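Non-reducing end beta-L-arabinofuranosidase (Bacteroides thetaiotaomicron, PDB 5MQO) is probably a GH127 glycoside hydrolase that removes beta-L-arabinofuranosyl or related sugar units from the non-reducing ends of plant pectin glycans in the gut. Local coordinates at residues R253-N257 with P258-E262; Q372-N375 with S376-H379; S415-S418 with G419-L422. All blocks are in the same frame, centred on the assembly; numbering follows the deposited sequence.

Contact 1: R253-N257 with P258-E262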
loop_
_atom_site.group_PDB
_atom_site.type_symbol
_atom_site.label_atom_id
_atom_site.label_comp_id
_atom_site.label_asym_id
_atom_site.label_seq_id
_atom_site.Cartn_x
_atom_site.Cartn_y
_atom_site.Cartn_z
ATOM N N ARG A 253 -9.371 15.423 -13.297
ATOM C CA ARG A 253 -10.267 14.291 -13.511
ATOM C C ARG A 253 -11.703 14.533 -13.107
ATOM O O ARG A 253 -12.598 14.145 -13.841
ATOM C CB ARG A 253 -9.759 13.040 -12.788
ATOM C CG ARG A 253 -8.597 12.395 -13.540
ATOM C CD ARG A 253 -7.831 11.432 -12.690
ATOM N NE ARG A 253 -6.636 10.999 -13.384
ATOM C CZ ARG A 253 -5.692 10.250 -12.816
ATOM N NH1 ARG A 253 -5.833 9.837 -11.559
ATOM N NH2 ARG A 253 -4.611 9.893 -13.510
ATOM N N ALA A 254 -11.917 15.162 -11.959
ATOM C CA ALA A 254 -13.264 15.418 -11.464
ATOM C C ALA A 254 -13.986 16.639 -12.051
ATOM O O ALA A 254 -15.206 16.708 -11.950
ATOM C CB ALA A 254 -13.254 15.519 -9.960
ATOM N N THR A 255 -13.264 17.598 -12.631
ATOM C CA THR A 255 -13.884 18.845 -13.112
ATOM C C THR A 255 -13.711 19.149 -14.591
ATOM O O THR A 255 -14.475 19.934 -15.122
ATOM C CB THR A 255 -13.302 20.063 -12.378
ATOM O OG1 THR A 255 -11.877 20.109 -12.569
ATOM C CG2 THR A 255 -13.643 20.024 -10.886
ATOM N N GLY A 256 -12.703 18.564 -15.242
ATOM C CA GLY A 256 -12.379 18.854 -16.634
ATOM C C GLY A 256 -11.645 20.171 -16.789
ATOM O O GLY A 256 -11.448 20.640 -17.910
ATOM N N ASN A 257 -11.211 20.764 -15.684
ATOM C CA ASN A 257 -10.698 22.118 -15.706
ATOM C C ASN A 257 -9.210 22.142 -16.083
ATOM O O ASN A 257 -8.370 21.854 -15.217
ATOM C CB ASN A 257 -10.922 22.743 -14.335
ATOM C CG ASN A 257 -10.411 24.166 -14.237
ATOM O OD1 ASN A 257 -9.598 24.614 -15.045
ATOM N ND2 ASN A 257 -10.871 24.879 -13.219
ATOM N N PRO A 258 -8.874 22.547 -17.345
ATOM C CA PRO A 258 -7.475 22.480 -17.870
ATOM C C PRO A 258 -6.411 23.158 -17.034
ATOM O O PRO A 258 -5.248 22.769 -17.098
ATOM C CB PRO A 258 -7.546 23.186 -19.242
ATOM C CG PRO A 258 -8.813 23.948 -19.222
ATOM C CD PRO A 258 -9.761 23.206 -18.323
ATOM N N ARG A 259 -6.810 24.170 -16.279
ATOM C CA ARG A 259 -5.909 24.868 -15.365
ATOM C C ARG A 259 -5.263 23.892 -14.347
ATOM O O ARG A 259 -4.116 24.082 -13.935
ATOM C CB ARG A 259 -6.682 26.009 -14.682
ATOM C CG ARG A 259 -5.854 26.919 -13.806
ATOM C CD ARG A 259 -6.399 28.339 -13.849
ATOM N NE ARG A 259 -5.699 29.217 -12.898
ATOM C CZ ARG A 259 -6.167 29.620 -11.713
ATOM N NH1 ARG A 259 -7.374 29.243 -11.260
ATOM N NH2 ARG A 259 -5.406 30.415 -10.958
ATOM N N TYR A 260 -5.992 22.835 -13.987
ATOM C CA TYR A 260 -5.530 21.894 -12.973
ATOM C C TYR A 260 -4.475 20.925 -13.508
ATOM O O TYR A 260 -3.486 20.609 -12.816
ATOM C CB TYR A 260 -6.721 21.143 -12.366
ATOM C CG TYR A 260 -7.766 22.045 -11.711
ATOM C CD1 TYR A 260 -7.459 23.353 -11.295
ATOM C CD2 TYR A 260 -9.054 21.579 -11.475
ATOM C CE1 TYR A 260 -8.404 24.161 -10.704
ATOM C CE2 TYR A 260 -10.002 22.385 -10.859
ATOM C CZ TYR A 260 -9.669 23.683 -10.474
ATOM O OH TYR A 260 -10.599 24.499 -9.857
ATOM N N LEU A 261 -4.696 20.446 -14.725
ATOM C CA LEU A 261 -3.697 19.682 -15.440
ATOM C C LEU A 261 -2.459 20.539 -15.703
ATOM O O LEU A 261 -1.349 20.051 -15.543
ATOM C CB LEU A 261 -4.280 19.174 -16.753
ATOM C CG LEU A 261 -3.382 18.352 -17.678
ATOM C CD1 LEU A 261 -2.840 17.130 -16.952
ATOM C CD2 LEU A 261 -4.144 17.950 -18.932
ATOM N N GLU A 262 -2.632 21.801 -16.106
ATOM C CA GLU A 262 -1.459 22.672 -16.349
ATOM C C GLU A 262 -0.641 22.891 -15.084
ATOM O O GLU A 262 0.588 22.944 -15.155
ATOM C CB GLU A 262 -1.824 24.041 -16.955
ATOM C CG GLU A 262 -2.079 24.045 -18.464
ATOM C CD GLU A 262 -0.993 23.351 -19.297
ATOM O OE1 GLU A 262 0.210 23.729 -19.171
ATOM O OE2 GLU A 262 -1.361 22.417 -20.067
#
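Three groups meet at OG1 of T255: it accepts from N257 N at 3.3 Å, closing an ST turn, it is hydrogen-bonded to M251 O one helical turn back, and it lies at the edge of the Y260 ring, 3.4 Å from CD2. The example illustrates how one helix can be ended and the next begun within a few residues. G256, with positive phi, breaks the first helix, and N257 caps the second. CG of N257 stands anti to its own backbone N (chi1 180°); this torsion places the amide beside the carbonyl carbon, where OD1 accepts from R259 N at 3.1 Å. N257 O takes a straighter bond from Y260 N (2.9 Å, 162°). The same asparagine side chain rests on the tyrosine ring: CB makes a CH-pi contact over the face, 3.9 Å from the centroid, and ND2 sits above the rim, 3.2 Å from CZ, the amide tilted 33° from the ring plane. With an alanine here in place of the tyrosine, the N257 side chain would probably lose the ring face it lies on, and D222 its phenol partner. Around this turn, Y260 packs on V218, T221 and C225 of helix 212-230, R259 pairs with E229 of that same helix, and R253 reaches D309 and E313 of helix 297-314, so the corner between helices 243-255 and 258-270 is clasped by two other helices.

Contact 2: Q372-N375 with S376-H379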
loop_
_atom_site.group_PDB
_atom_site.type_symbol
_atom_site.label_atom_id
_atom_site.label_comp_id
_atom_site.label_asym_id
_atom_site.label_seq_id
_atom_site.Cartn_x
_atom_site.Cartn_y
_atom_site.Cartn_z
ATOM N N GLN A 372 21.016 -2.274 0.045
ATOM C CA GLN A 372 21.270 -1.977 1.453
ATOM C C GLN A 372 19.953 -2.135 2.199
ATOM O O GLN A 372 19.135 -1.204 2.246
ATOM C CB GLN A 372 21.861 -0.578 1.643
ATOM C CG GLN A 372 22.044 -0.162 3.093
ATOM C CD GLN A 372 22.589 1.239 3.244
ATOM O OE1 GLN A 372 22.464 2.108 2.353
ATOM N NE2 GLN A 372 23.201 1.481 4.390
ATOM N N LEU A 373 19.739 -3.323 2.761
ATOM C CA LEU A 373 18.437 -3.669 3.353
ATOM C C LEU A 373 18.490 -4.185 4.786
ATOM O O LEU A 373 17.975 -5.257 5.064
ATOM C CB LEU A 373 17.702 -4.652 2.434
ATOM C CG LEU A 373 17.450 -4.067 1.030
ATOM C CD1 LEU A 373 17.062 -5.164 0.041
ATOM C CD2 LEU A 373 16.405 -2.953 1.070
ATOM N N PRO A 374 19.059 -3.392 5.717
ATOM C CA PRO A 374 19.136 -3.799 7.121
ATOM C C PRO A 374 17.763 -4.047 7.750
ATOM O O PRO A 374 16.763 -3.570 7.270
ATOM C CB PRO A 374 19.773 -2.573 7.783
ATOM C CG PRO A 374 19.303 -1.424 6.955
ATOM C CD PRO A 374 19.475 -1.977 5.568
ATOM N N ASN A 375 17.757 -4.740 8.864
ATOM C CA ASN A 375 16.569 -5.333 9.391
ATOM C C ASN A 375 16.125 -4.615 10.654
ATOM O O ASN A 375 14.996 -4.120 10.707
ATOM C CB ASN A 375 16.850 -6.806 9.684
ATOM C CG ASN A 375 16.940 -7.653 8.422
ATOM O OD1 ASN A 375 18.027 -7.975 7.928
ATOM N ND2 ASN A 375 15.778 -8.047 7.914
ATOM N N SER A 376 16.998 -4.597 11.667
ATOM C CA SER A 376 16.742 -3.907 12.930
ATOM C C SER A 376 16.542 -2.416 12.728
ATOM O O SER A 376 15.725 -1.822 13.426
ATOM C CB SER A 376 17.876 -4.097 13.949
ATOM O OG SER A 376 18.158 -5.461 14.241
ATOM N N THR A 377 17.270 -1.809 11.796
ATOM C CA THR A 377 17.159 -0.392 11.576
ATOM C C THR A 377 16.403 -0.009 10.305
ATOM O O THR A 377 16.489 1.143 9.879
ATOM C CB THR A 377 18.546 0.275 11.587
ATOM O OG1 THR A 377 19.360 -0.321 10.583
ATOM C CG2 THR A 377 19.220 0.089 12.960
ATOM N N ALA A 378 15.646 -0.925 9.709
ATOM C CA ALA A 378 14.736 -0.552 8.603
ATOM C C ALA A 378 13.738 0.459 9.116
ATOM O O ALA A 378 13.118 0.238 10.156
ATOM C CB ALA A 378 13.997 -1.755 8.068
ATOM N N HIS A 379 13.627 1.586 8.424
ATOM C CA HIS A 379 12.716 2.665 8.834
ATOM C C HIS A 379 11.308 2.271 8.408
ATOM O O HIS A 379 10.480 2.005 9.262
ATOM C CB HIS A 379 13.149 4.009 8.242
ATOM C CG HIS A 379 12.376 5.176 8.757
ATOM N ND1 HIS A 379 12.732 5.854 9.898
ATOM C CD2 HIS A 379 11.276 5.797 8.278
ATOM C CE1 HIS A 379 11.874 6.841 10.108
ATOM N NE2 HIS A 379 10.981 6.827 9.136
#
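A type I beta turn from N375 to A378 reverses the chain here, with P374 leading into it and T377 coming back to the CB-CG edge of the proline ring. The bond that closes it, A378 N to N375 O, is weak: it is long at 3.4 Å, though nearly straight at 161°. This example illustrates how a bend can draw on more than its closing bond, for two further contacts span it. In the first, the hydroxyl of T377 meets the pyrrolidine: OG1 lies 3.6 Å from P374 CB and slightly farther from CG, and the two side chains cross at about a right angle. A chi1 of 58° in T377 turns OG1 back toward P374. This is plain van der Waals contact of an oxygen with ring methylenes. In the second, the methyl CB of A378 approaches P374 O to 3.4 Å. That carbonyl has a polar partner as well, since it is hydrogen-bonded to Y336 OH, and A378 also touches Y336, so Y336 meets both the residue leading into the turn and its last residue. The turn belongs to the long connection from strand 361-364 to helix 382-399. Backbone bonds pair N375 with L433 and H379 with N431, while S376 packs on R434 of strand 434-435, laying the turn along the approach to that short strand.

Contact 3: S415-S418 with G419-L422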
loop_
_atom_site.group_PDB
_atom_site.type_symbol
_atom_site.label_atom_id
_atom_site.label_comp_id
_atom_site.label_asym_id
_atom_site.label_seq_id
_atom_site.Cartn_x
_atom_site.Cartn_y
_atom_site.Cartn_z
ATOM N N SER A 415 3.128 -4.342 4.500
ATOM C CA SER A 415 3.727 -3.094 4.972
ATOM C C SER A 415 2.761 -1.932 5.155
ATOM O O SER A 415 3.185 -0.828 5.463
ATOM C CB SER A 415 4.865 -2.709 4.041
ATOM O OG SER A 415 4.468 -2.681 2.689
ATOM N N VAL A 416 1.469 -2.183 5.002
ATOM C CA VAL A 416 0.424 -1.179 5.253
ATOM C C VAL A 416 -0.468 -1.702 6.386
ATOM O O VAL A 416 -0.618 -1.043 7.423
ATOM C CB VAL A 416 -0.397 -0.928 3.969
ATOM C CG1 VAL A 416 -1.589 -0.024 4.233
ATOM C CG2 VAL A 416 0.490 -0.322 2.896
ATOM N N LEU A 417 -1.025 -2.898 6.194
ATOM C CA LEU A 417 -1.801 -3.549 7.221
ATOM C C LEU A 417 -0.970 -3.809 8.493
ATOM O O LEU A 417 -1.526 -3.865 9.606
ATOM C CB LEU A 417 -2.416 -4.834 6.664
ATOM C CG LEU A 417 -3.288 -5.721 7.552
ATOM C CD1 LEU A 417 -4.539 -5.029 8.062
ATOM C CD2 LEU A 417 -3.659 -6.960 6.777
ATOM N N SER A 418 0.350 -3.932 8.357
ATOM C CA SER A 418 1.220 -4.079 9.543
ATOM C C SER A 418 1.228 -2.823 10.406
ATOM O O SER A 418 1.557 -2.863 11.575
ATOM C CB SER A 418 2.645 -4.368 9.112
ATOM O OG SER A 418 3.157 -3.232 8.448
ATOM N N GLY A 419 0.885 -1.702 9.797
ATOM C CA GLY A 419 0.881 -0.427 10.471
ATOM C C GLY A 419 -0.168 -0.199 11.538
ATOM O O GLY A 419 -0.077 0.804 12.269
ATOM N N ILE A 420 -1.156 -1.095 11.623
ATOM C CA ILE A 420 -2.254 -0.965 12.574
ATOM C C ILE A 420 -2.358 -2.265 13.342
ATOM O O ILE A 420 -2.011 -3.314 12.827
ATOM C CB ILE A 420 -3.594 -0.604 11.862
ATOM C CG1 ILE A 420 -4.599 0.013 12.858
ATOM C CG2 ILE A 420 -4.190 -1.801 11.102
ATOM C CD1 ILE A 420 -5.941 0.427 12.246
ATOM N N SER A 421 -2.819 -2.170 14.586
ATOM C CA SER A 421 -3.102 -3.334 15.446
ATOM C C SER A 421 -4.292 -4.161 14.930
ATOM O O SER A 421 -5.055 -3.709 14.070
ATOM C CB SER A 421 -3.356 -2.876 16.899
ATOM O OG SER A 421 -4.340 -1.843 16.986
ATOM N N LEU A 422 -4.419 -5.389 15.432
ATOM C CA LEU A 422 -5.591 -6.204 15.138
ATOM C C LEU A 422 -6.857 -5.633 15.807
ATOM O O LEU A 422 -7.913 -5.660 15.186
ATOM C CB LEU A 422 -5.355 -7.655 15.508
ATOM C CG LEU A 422 -4.367 -8.379 14.595
ATOM C CD1 LEU A 422 -4.028 -9.734 15.184
ATOM C CD2 LEU A 422 -4.914 -8.534 13.177
#
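V416 is the first residue of 415-418 to reach across, as its carbonyl O accepts from G419 N at 2.9 Å. The amide stands above the carbonyl plane, 58° out of it. A bond three residues on, in place of the four of an alpha helix, illustrates a common way for a helix to finish, tightening into a 3-10 turn. The side chain of V416 packs on T465 and L466 of helix 458-466. L417 repeats the spacing more loosely: its O receives I420 N over 3.4 Å, a weak bond although almost straight at 170°. Its side chain also meets that of I420, but only lightly, CD1 to CG2 at 4.4 Å. The same CG2 lies 3.7 Å from L417 O, while CG1 extends anti to the backbone N of I420 (chi1 -160°). Both residues pack on F58 of helix 50-69 and on L466. S418 brings OG to 3.1 Å from G419 N, at an angle too poor for a bond; the hydroxyl is held by N431 OD1 and the carbonyl O by R449 NH2. At G419 a beta carbon would fall about 3.0 Å from V416 O, a clash, which is consistent with glycine at this point. The turn is therefore mainly a matter of backbone bonds: its apolar branches are spent largely on neighbouring helices, and at S418 the buried polar atoms are matched by side chains from other parts of the fold.

In the fold
Following the chain from its N terminus, contact 1 comes first, rounding the corner between helices 243-255 and 258-270. Contact 2 bends the connection leading to helix 382-399, and contact 3 then closes the turn that ends helix 402-416. The three are in series, with none nested or crossed, and all belong to the GH127 catalytic domain. Contacts 1 and 2 lie on opposite sides of the chain's centre, their own centres about 41 Å apart. Contacts 2 and 3 do not touch, with nearest atoms about 9 Å apart, yet they share neighbours: the loop around N431 and the region from Y336 to T338 border both.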